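Local coordinates for protein aspartate-semialdehyde dehydrogenase (Thermus thermophilus, PDB 2YV3) that probably catalyses the NADPH-dependent reductive dephosphorylation of L-aspartyl-4-phosphate to L-aspartate-semialdehyde, a step towards lysine, methionine and threonine, at residues P123-A128 with R236-A241; T127-M132 with L312-A317; S155-K160 with A229-T234; M162-T167 with A180-H185; L166-R171 with P186-V191. One frame throughout, in Å; residues are numbered along the deposited sequence.

Contact 1: P123-A128 with R236-A241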
# COMPACT_ATOMS: atom_id res chain seq x y z
N PRO A 123 -15.46 16.91 2.86
CA PRO A 123 -14.38 16.36 2.04
C PRO A 123 -14.33 14.85 1.95
O PRO A 123 -14.96 14.16 2.75
CB PRO A 123 -13.12 16.94 2.68
CG PRO A 123 -13.50 17.06 4.12
CD PRO A 123 -14.91 17.63 4.03
N ASN A 124 -13.58 14.33 0.98
CA ASN A 124 -13.46 12.89 0.80
C ASN A 124 -12.76 12.30 2.00
O ASN A 124 -12.24 13.03 2.82
CB ASN A 124 -12.67 12.53 -0.45
CG ASN A 124 -12.71 11.04 -0.74
OD1 ASN A 124 -11.67 10.40 -0.94
ND2 ASN A 124 -13.92 10.48 -0.77
N CYS A 125 -12.74 10.98 2.09
CA CYS A 125 -12.07 10.33 3.20
C CYS A 125 -10.57 10.56 3.07
O CYS A 125 -9.95 11.29 3.86
CB CYS A 125 -12.36 8.83 3.16
SG CYS A 125 -12.04 8.10 1.50
N THR A 126 -10.01 9.93 2.05
CA THR A 126 -8.59 9.99 1.75
C THR A 126 -8.00 11.39 1.83
O THR A 126 -6.82 11.54 2.17
CB THR A 126 -8.32 9.40 0.35
OG1 THR A 126 -8.84 8.08 0.27
CG2 THR A 126 -6.84 9.34 0.08
N THR A 127 -8.81 12.41 1.51
CA THR A 127 -8.37 13.81 1.52
C THR A 127 -8.34 14.44 2.90
O THR A 127 -7.40 15.15 3.25
CB THR A 127 -9.27 14.70 0.62
OG1 THR A 127 -9.03 14.41 -0.77
CG2 THR A 127 -8.98 16.15 0.86
N ALA A 128 -9.39 14.18 3.68
CA ALA A 128 -9.49 14.72 5.03
C ALA A 128 -8.22 14.42 5.82
O ALA A 128 -7.44 15.33 6.13
CB ALA A 128 -10.69 14.13 5.73
N ARG A 236 -11.57 -0.66 8.96
CA ARG A 236 -11.91 0.76 8.86
C ARG A 236 -10.84 1.85 8.78
O ARG A 236 -11.20 3.03 8.79
CB ARG A 236 -12.88 1.11 9.99
CG ARG A 236 -12.64 0.36 11.31
CD ARG A 236 -13.72 0.67 12.33
NE ARG A 236 -13.76 2.10 12.66
CZ ARG A 236 -14.82 2.72 13.17
NH1 ARG A 236 -15.95 2.06 13.42
NH2 ARG A 236 -14.74 4.01 13.44
N ALA A 237 -9.55 1.51 8.67
CA ALA A 237 -8.50 2.54 8.63
C ALA A 237 -7.75 2.80 7.31
O ALA A 237 -7.19 1.89 6.70
CB ALA A 237 -7.48 2.27 9.74
N HIS A 238 -7.69 4.05 6.89
CA HIS A 238 -6.98 4.39 5.65
C HIS A 238 -5.50 4.70 5.83
O HIS A 238 -5.14 5.51 6.66
CB HIS A 238 -7.62 5.59 4.96
CG HIS A 238 -8.82 5.28 4.13
ND1 HIS A 238 -9.54 6.25 3.47
CD2 HIS A 238 -9.44 4.10 3.86
CE1 HIS A 238 -10.56 5.69 2.83
NE2 HIS A 238 -10.52 4.39 3.06
N ALA A 239 -4.64 4.06 5.04
CA ALA A 239 -3.21 4.32 5.10
C ALA A 239 -2.74 5.01 3.82
O ALA A 239 -3.28 4.77 2.74
CB ALA A 239 -2.45 3.03 5.29
N GLU A 240 -1.76 5.89 3.91
CA GLU A 240 -1.27 6.54 2.71
C GLU A 240 0.17 7.06 2.79
O GLU A 240 0.44 8.06 3.43
CB GLU A 240 -2.22 7.68 2.28
CG GLU A 240 -2.94 8.39 3.42
CD GLU A 240 -3.72 9.62 2.96
OE1 GLU A 240 -3.09 10.59 2.45
OE2 GLU A 240 -4.96 9.62 3.10
N ALA A 241 1.09 6.35 2.14
CA ALA A 241 2.48 6.75 2.13
C ALA A 241 2.56 8.04 1.33
O ALA A 241 2.30 8.05 0.13
CB ALA A 241 3.35 5.67 1.48
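Cys-125 and His-238 meet in the predicted active site, a buried contact where the first turn of helix 125-141 faces strand 237-246 of the sheet of the dimerisation domain. Cys-125 is the predicted acyl-thioester nucleophile and His-238 the predicted proton acceptor, the cysteine–histidine pair of the semialdehyde dehydrogenases. The imidazole reaches out from the strand, and the sulfur meets it at the ring edge: SG of Cys-125 lies in the ring plane, 3.1 Å from CE1 of His-238 and 4.2 Å from the ring centroid. With chi1 at 50°, the SG sits between the backbone N and the carbonyl carbon, a setting that turns it to the imidazole. Thr-126 comes at the same ring obliquely, its OG1 3.8 Å from ND1 of His-238, the two side chains crossing at about a right angle. Gln-152, a predicted substrate-binding residue, and Gln-311 touch the histidine from neighbouring loops. With His-238 replaced by an alanine, the Cys-125 sulfur would probably lose its predicted proton acceptor and a gap would open between the helix start and the strand. Two residues along the strand, Glu-240 extends to the first turn of the helix, where Ile-129 and Leu-130 also touch it. Its OE2 packs 3.6 Å from CG2 of Thr-126, close to the carbonyl O of Thr-126, an acceptor like itself and so not bonded to it.

Contact 2: T127-M132 with L312-A317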
# COMPACT_ATOMS: atom_id res chain seq x y z
N THR A 127 -8.81 12.41 1.51
CA THR A 127 -8.37 13.81 1.52
C THR A 127 -8.34 14.44 2.90
O THR A 127 -7.40 15.15 3.25
CB THR A 127 -9.27 14.70 0.62
OG1 THR A 127 -9.03 14.41 -0.77
CG2 THR A 127 -8.98 16.15 0.86
N ALA A 128 -9.39 14.18 3.68
CA ALA A 128 -9.49 14.72 5.03
C ALA A 128 -8.22 14.42 5.82
O ALA A 128 -7.44 15.33 6.13
CB ALA A 128 -10.69 14.13 5.73
N ILE A 129 -7.99 13.14 6.13
CA ILE A 129 -6.80 12.79 6.90
C ILE A 129 -5.52 13.32 6.28
O ILE A 129 -4.74 13.97 6.96
CB ILE A 129 -6.68 11.26 7.17
CG1 ILE A 129 -5.55 10.65 6.33
CG2 ILE A 129 -8.03 10.57 6.93
CD1 ILE A 129 -4.70 9.66 7.11
N LEU A 130 -5.29 13.08 4.99
CA LEU A 130 -4.08 13.58 4.36
C LEU A 130 -3.88 15.08 4.59
O LEU A 130 -2.75 15.55 4.64
CB LEU A 130 -4.10 13.31 2.85
CG LEU A 130 -2.82 13.69 2.10
CD1 LEU A 130 -1.61 13.07 2.81
CD2 LEU A 130 -2.89 13.25 0.64
N ALA A 131 -4.97 15.82 4.74
CA ALA A 131 -4.89 17.26 4.97
C ALA A 131 -4.55 17.49 6.44
O ALA A 131 -3.71 18.31 6.80
CB ALA A 131 -6.23 17.93 4.63
N MET A 132 -5.21 16.73 7.29
CA MET A 132 -4.97 16.83 8.71
C MET A 132 -3.48 16.84 9.00
O MET A 132 -3.02 17.39 10.00
CB MET A 132 -5.64 15.66 9.42
CG MET A 132 -5.86 15.91 10.89
SD MET A 132 -7.29 16.94 11.21
CE MET A 132 -7.58 17.82 9.60
N LEU A 312 -14.08 6.02 8.96
CA LEU A 312 -15.46 6.36 9.26
C LEU A 312 -15.55 7.59 10.13
O LEU A 312 -16.62 8.16 10.32
CB LEU A 312 -16.18 5.20 9.95
CG LEU A 312 -17.18 4.52 9.01
CD1 LEU A 312 -17.92 3.44 9.75
CD2 LEU A 312 -18.16 5.56 8.48
N LEU A 313 -14.41 8.01 10.67
CA LEU A 313 -14.39 9.18 11.52
C LEU A 313 -14.04 10.42 10.72
O LEU A 313 -14.36 11.54 11.10
CB LEU A 313 -13.43 8.98 12.70
CG LEU A 313 -13.95 8.09 13.83
CD1 LEU A 313 -13.02 8.16 15.01
CD2 LEU A 313 -15.31 8.56 14.27
N LYS A 314 -13.37 10.22 9.59
CA LYS A 314 -13.02 11.34 8.71
C LYS A 314 -14.10 11.31 7.63
O LYS A 314 -13.88 11.30 6.41
CB LYS A 314 -11.60 11.20 8.18
CG LYS A 314 -10.55 11.29 9.33
CD LYS A 314 -10.88 12.41 10.35
CE LYS A 314 -10.44 13.78 9.83
NZ LYS A 314 -10.97 14.96 10.58
N GLY A 315 -15.31 11.25 8.17
CA GLY A 315 -16.54 11.26 7.44
C GLY A 315 -17.37 11.97 8.48
O GLY A 315 -17.70 13.16 8.33
N ALA A 316 -17.62 11.27 9.59
CA ALA A 316 -18.42 11.78 10.69
C ALA A 316 -17.80 12.74 11.70
O ALA A 316 -18.50 13.62 12.19
CB ALA A 316 -19.06 10.61 11.43
N ALA A 317 -16.51 12.60 12.02
CA ALA A 317 -15.89 13.49 13.02
C ALA A 317 -15.74 14.90 12.50
O ALA A 317 -15.96 15.87 13.23
CB ALA A 317 -14.53 12.97 13.47
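Lys-314 lays the aliphatic part of its side chain over one flank of helix 125-141, overlapping Ala-128 and Ile-129. Its CB faces the methyl of Ala-128, with the two CB atoms 3.9 Å apart, while CG of Lys-314 lies 3.6 Å from CG2 of Ile-129. Ile-129 offers that branch alone; the rest of its side chain leads off towards Glu-240 on strand 237-246. The lysine starts toward the helix and then bends along it: turns at chi2 (-42°) and chi3 (-81°) carry CE past the methyl of Ala-128, at 4.1 Å from its CB. NZ ends one helical turn further on, 4.2 Å from SD of Met-132, which also packs on Val-105 and Glu-107. The contact is packing, with neither a hydrogen bond nor a salt bridge between the two segments, and three residues on one side of the helix receive a single lysine. The main chain turns sharply here, Lys-314 being the centre of an inverse gamma turn, and the side-chain amides of Asn-122 and Asn-319 hold the carbonyl of Gly-315. Next to the lysine in sequence, Leu-312 and Leu-313 rest on helix 11-22. The arrangement belongs to the junction between the NAD-binding and dimerisation domains of the semialdehyde dehydrogenase fold, where the chain leaving the sheet packs on the helix that starts at the predicted nucleophile Cys-125.

Contact 3: S155-K160 with A229-T234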
# COMPACT_ATOMS: atom_id res chain seq x y z
N SER A 155 -14.30 -0.28 4.81
CA SER A 155 -15.39 0.62 5.20
C SER A 155 -15.66 1.71 4.16
O SER A 155 -16.78 2.22 4.06
CB SER A 155 -15.12 1.25 6.57
OG SER A 155 -13.84 1.84 6.64
N GLY A 156 -14.64 2.06 3.38
CA GLY A 156 -14.79 3.08 2.35
C GLY A 156 -15.82 2.63 1.32
O GLY A 156 -16.41 3.45 0.60
N ALA A 157 -16.01 1.31 1.26
CA ALA A 157 -16.96 0.70 0.33
C ALA A 157 -18.27 0.42 1.05
O ALA A 157 -19.09 -0.39 0.60
CB ALA A 157 -16.38 -0.58 -0.24
N GLY A 158 -18.48 1.11 2.18
CA GLY A 158 -19.71 0.94 2.94
C GLY A 158 -19.66 -0.21 3.92
O GLY A 158 -18.68 -0.97 3.95
N ALA A 159 -20.72 -0.36 4.71
CA ALA A 159 -20.81 -1.41 5.71
C ALA A 159 -20.91 -2.83 5.12
O ALA A 159 -20.24 -3.76 5.59
CB ALA A 159 -21.99 -1.15 6.61
N LYS A 160 -21.73 -2.99 4.09
CA LYS A 160 -21.89 -4.30 3.46
C LYS A 160 -20.54 -4.86 3.01
O LYS A 160 -20.33 -6.07 2.99
CB LYS A 160 -22.82 -4.20 2.24
CG LYS A 160 -23.24 -5.54 1.65
CD LYS A 160 -24.09 -6.34 2.66
CE LYS A 160 -24.37 -7.77 2.18
NZ LYS A 160 -25.11 -7.83 0.89
N ALA A 229 -4.77 5.17 -5.66
CA ALA A 229 -5.67 4.65 -4.65
C ALA A 229 -5.68 3.13 -4.69
O ALA A 229 -6.02 2.53 -5.71
CB ALA A 229 -7.10 5.19 -4.88
N VAL A 230 -5.30 2.49 -3.59
CA VAL A 230 -5.32 1.04 -3.57
C VAL A 230 -6.13 0.53 -2.40
O VAL A 230 -6.00 1.03 -1.28
CB VAL A 230 -3.91 0.45 -3.55
CG1 VAL A 230 -4.00 -1.08 -3.69
CG2 VAL A 230 -3.09 1.06 -4.68
N ARG A 231 -6.98 -0.45 -2.68
CA ARG A 231 -7.87 -1.07 -1.71
C ARG A 231 -7.08 -2.21 -1.06
O ARG A 231 -6.32 -2.87 -1.75
CB ARG A 231 -9.11 -1.61 -2.45
CG ARG A 231 -10.19 -2.30 -1.60
CD ARG A 231 -10.99 -1.32 -0.73
NE ARG A 231 -12.09 -0.64 -1.41
CZ ARG A 231 -12.44 0.62 -1.14
NH1 ARG A 231 -11.77 1.30 -0.22
NH2 ARG A 231 -13.47 1.20 -1.75
N VAL A 232 -7.23 -2.43 0.24
CA VAL A 232 -6.50 -3.52 0.90
C VAL A 232 -7.32 -4.17 2.00
O VAL A 232 -8.31 -3.62 2.45
CB VAL A 232 -5.17 -3.04 1.51
CG1 VAL A 232 -4.35 -2.30 0.46
CG2 VAL A 232 -5.45 -2.16 2.74
N PRO A 233 -6.89 -5.36 2.44
CA PRO A 233 -7.63 -6.07 3.49
C PRO A 233 -7.55 -5.45 4.88
O PRO A 233 -6.79 -5.89 5.74
CB PRO A 233 -7.04 -7.48 3.44
CG PRO A 233 -6.53 -7.58 2.06
CD PRO A 233 -5.88 -6.24 1.85
N THR A 234 -8.35 -4.41 5.09
CA THR A 234 -8.40 -3.74 6.37
C THR A 234 -9.82 -3.27 6.64
O THR A 234 -10.53 -2.86 5.73
CB THR A 234 -7.41 -2.58 6.39
OG1 THR A 234 -6.10 -3.10 6.13
CG2 THR A 234 -7.36 -1.94 7.75
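The guanidinium of Arg-231 reaches across to the turn at Gly-156 and Ala-157, and the turn meets it obliquely. NH2 of Arg-231 is the atom that touches, 3.7 Å from CB of Ala-157 and 4.1 Å from the carbonyl carbon of Gly-156. The methyl of Ala-157 points towards the arginine, whereas the arginine leaves its own backbone at an angle to the turn and arrives only by bending. From a CG trans to the main-chain N, the chain kinks at chi2 (72°) and again at chi3 (83°), which swings the charged end round to the opposing segment. Gly-156 presents bare backbone to NH1 and NH2, and a side chain on it would point towards them into tight quarters. The turn is closed by a backbone hydrogen bond from Gly-158 N to Ser-155 O, and Gly-158 takes a positive phi of 86° that brings the chain into helix 159-173. Nearby, Ser-155 bonds through OG to Gln-311, while backbone bonds tie Ser-155 to Leu-235 and Thr-234 to Ala-154. Thus the loop 229-234, which runs from strand 224-228 to strand 237-246, is held alongside the turn. Ser-155 and Gly-156 are predicted to bind NADP(+) and Arg-231 the substrate, so cofactor and substrate elements adjoin here. Because no hydrogen bond joins the guanidinium to the turn, the turn takes up none of its N-H groups, consistent with an arginine that probably meets the anionic substrate from another side.

Contact 4: M162-T167 with A180-H185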
# COMPACT_ATOMS: atom_id res chain seq x y z
N MET A 162 -17.62 -4.08 4.51
CA MET A 162 -16.80 -4.30 5.70
C MET A 162 -17.08 -5.73 6.17
O MET A 162 -16.20 -6.46 6.63
CB MET A 162 -17.19 -3.33 6.81
CG MET A 162 -16.11 -2.34 7.25
SD MET A 162 -16.68 -1.19 8.57
CE MET A 162 -16.12 -2.05 10.05
N GLU A 163 -18.35 -6.10 6.04
CA GLU A 163 -18.84 -7.41 6.44
C GLU A 163 -18.30 -8.47 5.49
O GLU A 163 -17.87 -9.55 5.90
CB GLU A 163 -20.36 -7.39 6.37
CG GLU A 163 -21.07 -7.77 7.63
CD GLU A 163 -22.57 -7.95 7.39
OE1 GLU A 163 -23.26 -6.93 7.18
OE2 GLU A 163 -23.06 -9.11 7.40
N GLU A 164 -18.34 -8.14 4.20
CA GLU A 164 -17.89 -9.04 3.16
C GLU A 164 -16.47 -9.52 3.46
O GLU A 164 -16.16 -10.71 3.36
CB GLU A 164 -17.90 -8.32 1.81
CG GLU A 164 -18.35 -9.20 0.66
CD GLU A 164 -17.41 -9.11 -0.53
OE1 GLU A 164 -17.04 -7.97 -0.89
OE2 GLU A 164 -17.05 -10.16 -1.11
N LEU A 165 -15.62 -8.58 3.84
CA LEU A 165 -14.25 -8.92 4.12
C LEU A 165 -14.14 -9.93 5.27
O LEU A 165 -13.25 -10.78 5.27
CB LEU A 165 -13.45 -7.64 4.40
CG LEU A 165 -11.92 -7.70 4.53
CD1 LEU A 165 -11.31 -8.64 3.52
CD2 LEU A 165 -11.36 -6.31 4.33
N LEU A 166 -15.03 -9.85 6.25
CA LEU A 166 -14.98 -10.75 7.37
C LEU A 166 -15.33 -12.16 6.91
O LEU A 166 -14.54 -13.10 7.04
CB LEU A 166 -15.97 -10.32 8.46
CG LEU A 166 -15.82 -8.94 9.12
CD1 LEU A 166 -17.02 -8.68 9.99
CD2 LEU A 166 -14.51 -8.85 9.92
N THR A 167 -16.54 -12.28 6.37
CA THR A 167 -17.06 -13.53 5.88
C THR A 167 -16.18 -14.11 4.79
O THR A 167 -15.87 -15.28 4.80
CB THR A 167 -18.50 -13.34 5.36
OG1 THR A 167 -18.91 -14.50 4.62
CG2 THR A 167 -18.59 -12.13 4.46
N ALA A 180 -16.43 -12.66 -4.51
CA ALA A 180 -16.33 -11.21 -4.67
C ALA A 180 -17.69 -10.64 -5.09
O ALA A 180 -18.29 -11.10 -6.06
CB ALA A 180 -15.29 -10.88 -5.72
N GLU A 181 -18.16 -9.62 -4.36
CA GLU A 181 -19.45 -9.02 -4.67
C GLU A 181 -19.47 -7.53 -4.43
O GLU A 181 -20.07 -6.79 -5.20
CB GLU A 181 -20.55 -9.60 -3.79
CG GLU A 181 -20.40 -11.05 -3.40
CD GLU A 181 -21.23 -11.99 -4.26
OE1 GLU A 181 -21.86 -12.90 -3.67
OE2 GLU A 181 -21.24 -11.82 -5.50
N ALA A 182 -18.83 -7.11 -3.34
CA ALA A 182 -18.82 -5.71 -2.94
C ALA A 182 -17.65 -4.90 -3.49
O ALA A 182 -17.61 -3.68 -3.38
CB ALA A 182 -18.83 -5.63 -1.42
N PHE A 183 -16.68 -5.59 -4.06
CA PHE A 183 -15.53 -4.93 -4.62
C PHE A 183 -15.45 -5.32 -6.08
O PHE A 183 -16.32 -6.05 -6.58
CB PHE A 183 -14.30 -5.38 -3.84
CG PHE A 183 -14.44 -5.20 -2.34
CD1 PHE A 183 -14.34 -3.93 -1.77
CD2 PHE A 183 -14.71 -6.29 -1.52
CE1 PHE A 183 -14.51 -3.75 -0.41
CE2 PHE A 183 -14.88 -6.11 -0.15
CZ PHE A 183 -14.79 -4.84 0.40
N ALA A 184 -14.43 -4.84 -6.78
CA ALA A 184 -14.30 -5.18 -8.20
C ALA A 184 -13.85 -6.63 -8.36
O ALA A 184 -14.10 -7.27 -9.39
CB ALA A 184 -13.30 -4.22 -8.88
N HIS A 185 -13.18 -7.12 -7.32
CA HIS A 185 -12.64 -8.48 -7.31
C HIS A 185 -12.71 -9.01 -5.87
O HIS A 185 -13.28 -8.38 -4.99
CB HIS A 185 -11.17 -8.43 -7.77
CG HIS A 185 -10.99 -7.89 -9.15
ND1 HIS A 185 -10.97 -8.69 -10.27
CD2 HIS A 185 -10.79 -6.62 -9.60
CE1 HIS A 185 -10.78 -7.95 -11.35
NE2 HIS A 185 -10.67 -6.69 -10.97
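Glu-164 crosses from helix 159-173 to the loop 180-185 and puts its carboxylate against two successive backbone N-H groups. OE1 of Glu-164 accepts a hydrogen bond from N of Ala-182 at 3.2 Å, the N-H...O angle being 142°, and the donor stands 70° out of the carboxylate plane. A weak second bond runs from N of Glu-181 to OE2 of Glu-164, at 3.5 Å, and the same OE2 lies 3.8 Å from CA of Ala-180. A bend at chi2 turns the carboxylate to these donors. Phe-183 completes the closely packed part: its ring runs antiparallel beside the glutamate, CD2 and CE2 lying next to OE1 of Glu-164, the carboxylate and ring planes 30° apart, and the CB of Ala-182 lies over one ring face. Helix and loop both belong to the dimerisation domain of the semialdehyde dehydrogenase family, and this glutamate holds the loop to the helix. Phe-183 also packs on Ala-157 and Ala-161 and comes near Arg-231, a predicted substrate-binding residue. Replacing Glu-164 by an alanine would probably leave the N-H groups of Glu-181 and Ala-182 without their acceptor and this bend of the loop less firmly held. The outer side is looser. Glu-181, exposed to solvent, turns its carboxylate outward, 6.1 Å separating its OE1 from OE2 of Glu-164, and has a weak, long ion pair with Lys-179.

Contact 5: L166-R171 with P186-V191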
# COMPACT_ATOMS: atom_id res chain seq x y z
N LEU A 166 -15.03 -9.85 6.25
CA LEU A 166 -14.98 -10.75 7.37
C LEU A 166 -15.33 -12.16 6.91
O LEU A 166 -14.54 -13.10 7.04
CB LEU A 166 -15.97 -10.32 8.46
CG LEU A 166 -15.82 -8.94 9.12
CD1 LEU A 166 -17.02 -8.68 9.99
CD2 LEU A 166 -14.51 -8.85 9.92
N THR A 167 -16.54 -12.28 6.37
CA THR A 167 -17.06 -13.53 5.88
C THR A 167 -16.18 -14.11 4.79
O THR A 167 -15.87 -15.28 4.80
CB THR A 167 -18.50 -13.34 5.36
OG1 THR A 167 -18.91 -14.50 4.62
CG2 THR A 167 -18.59 -12.13 4.46
N GLU A 168 -15.75 -13.29 3.84
CA GLU A 168 -14.91 -13.80 2.76
C GLU A 168 -13.55 -14.33 3.20
O GLU A 168 -13.16 -15.43 2.83
CB GLU A 168 -14.72 -12.73 1.68
CG GLU A 168 -16.00 -12.41 0.91
CD GLU A 168 -16.75 -13.68 0.45
OE1 GLU A 168 -17.65 -14.13 1.20
OE2 GLU A 168 -16.42 -14.22 -0.64
N THR A 169 -12.83 -13.54 4.00
CA THR A 169 -11.53 -13.97 4.47
C THR A 169 -11.75 -15.26 5.24
O THR A 169 -10.85 -16.09 5.37
CB THR A 169 -10.86 -12.91 5.39
OG1 THR A 169 -10.91 -11.62 4.76
CG2 THR A 169 -9.41 -13.27 5.65
N HIS A 170 -12.97 -15.43 5.74
CA HIS A 170 -13.33 -16.61 6.52
C HIS A 170 -13.44 -17.86 5.66
O HIS A 170 -12.89 -18.92 5.99
CB HIS A 170 -14.64 -16.38 7.27
CG HIS A 170 -14.78 -17.22 8.50
ND1 HIS A 170 -15.36 -16.75 9.66
CD2 HIS A 170 -14.37 -18.49 8.76
CE1 HIS A 170 -15.31 -17.70 10.58
NE2 HIS A 170 -14.72 -18.76 10.06
N ARG A 171 -14.18 -17.75 4.57
CA ARG A 171 -14.33 -18.88 3.68
C ARG A 171 -12.98 -19.18 3.03
O ARG A 171 -12.63 -20.34 2.82
CB ARG A 171 -15.42 -18.57 2.66
CG ARG A 171 -16.84 -18.57 3.24
CD ARG A 171 -17.80 -17.99 2.22
NE ARG A 171 -17.50 -18.51 0.89
CZ ARG A 171 -17.74 -17.86 -0.25
NH1 ARG A 171 -18.29 -16.66 -0.22
NH2 ARG A 171 -17.43 -18.42 -1.42
N PRO A 186 -12.14 -10.21 -5.61
CA PRO A 186 -12.18 -10.73 -4.24
C PRO A 186 -11.04 -10.07 -3.46
O PRO A 186 -9.88 -10.20 -3.84
CB PRO A 186 -11.95 -12.24 -4.42
CG PRO A 186 -12.27 -12.49 -5.86
CD PRO A 186 -11.75 -11.27 -6.56
N LEU A 187 -11.36 -9.35 -2.38
CA LEU A 187 -10.32 -8.65 -1.62
C LEU A 187 -9.59 -9.43 -0.53
O LEU A 187 -8.56 -8.96 -0.04
CB LEU A 187 -10.88 -7.36 -1.02
CG LEU A 187 -9.87 -6.48 -0.26
CD1 LEU A 187 -8.85 -5.87 -1.23
CD2 LEU A 187 -10.61 -5.38 0.46
N PRO A 188 -10.08 -10.61 -0.13
CA PRO A 188 -9.31 -11.30 0.92
C PRO A 188 -7.90 -11.66 0.45
O PRO A 188 -7.73 -12.27 -0.60
CB PRO A 188 -10.17 -12.53 1.22
CG PRO A 188 -11.55 -12.01 1.00
CD PRO A 188 -11.41 -11.22 -0.29
N PHE A 189 -6.90 -11.25 1.22
CA PHE A 189 -5.50 -11.50 0.90
C PHE A 189 -5.11 -10.98 -0.47
O PHE A 189 -4.54 -11.69 -1.29
CB PHE A 189 -5.21 -12.99 1.02
CG PHE A 189 -5.19 -13.46 2.43
CD1 PHE A 189 -4.15 -13.10 3.28
CD2 PHE A 189 -6.23 -14.22 2.94
CE1 PHE A 189 -4.15 -13.48 4.61
CE2 PHE A 189 -6.24 -14.61 4.28
CZ PHE A 189 -5.20 -14.24 5.11
N ASN A 190 -5.39 -9.72 -0.72
CA ASN A 190 -5.08 -9.18 -2.02
C ASN A 190 -5.24 -7.67 -2.05
O ASN A 190 -5.76 -7.08 -1.10
CB ASN A 190 -6.04 -9.82 -3.02
CG ASN A 190 -5.84 -9.31 -4.42
OD1 ASN A 190 -4.72 -9.26 -4.92
ND2 ASN A 190 -6.94 -8.93 -5.07
N VAL A 191 -4.78 -7.02 -3.11
CA VAL A 191 -4.97 -5.59 -3.17
C VAL A 191 -5.49 -5.27 -4.55
O VAL A 191 -5.11 -5.92 -5.53
CB VAL A 191 -3.65 -4.81 -2.81
CG1 VAL A 191 -3.24 -5.15 -1.39
CG2 VAL A 191 -2.52 -5.14 -3.80
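In the dimerisation domain, a loop folds back on helix 159-173 at the homodimer interface, and Pro-188 packs there on Glu-168 and Thr-169. The proline ring points at the helix and fits between the start of one side chain and the backbone: CG of Pro-188 lies 3.3 Å from CB of Glu-168 and 3.6 Å from N of Thr-169. Its CB faces the threonine side chain instead, 3.7 Å from OG1 of Thr-169, the two side chains set at a slant. Of the Glu-168 side chain, CB does the touching. Beyond it the chain bends at chi2 (-47°) and heads away from the loop, and OE2 accepts a hydrogen bond from the backbone N of Lys-179. Thr-169 splits its two branches between two partners. OG1, next to the proline, is bonded to the carbonyl of Leu-165 one turn earlier in the helix, so this polar atom is satisfied while its neighbour is a hydrocarbon ring. CG2, trans to the main-chain N, turns to Phe-189 instead. Following the proline, the loop takes a left-handed backbone at Phe-189 (phi 55°), and the aromatic side chain swings round to the helix, where it also touches Phe-172 and Leu-173. Across the dimer, Thr-169 packs on Thr-169 of the second subunit and Phe-189 on Pro-233 of that subunit, while the side chain of Asn-190 bonds the backbone N of its Leu-280. Thr-169 and Phe-189 cross at about a right angle, with the methyl CG2 of Thr-169 meeting CE2 of Phe-189 obliquely at 3.7 Å.

Contacts 1 and 2 form the core pair, 6 Å apart between centres and sharing helix 125-141, one flank set against the predicted catalytic histidine and another packed against a bent lysine. Contact 3, partly buried, touches contact 1 where Ser-155 packs on Arg-236, and brings the predicted cofactor and substrate residues together. Contacts 4 and 5 lie farther out, about 20 Å and 23 Å from the centre of the chain, and use successive turns of helix 159-173. Contact 4 is a surface contact and the one with hydrogen bonds between its segments, whereas contact 5 is buried and made by packing at the subunit interface. Phe-183 against Ala-157, and Pro-233 against Leu-187, connect contact 3 to both.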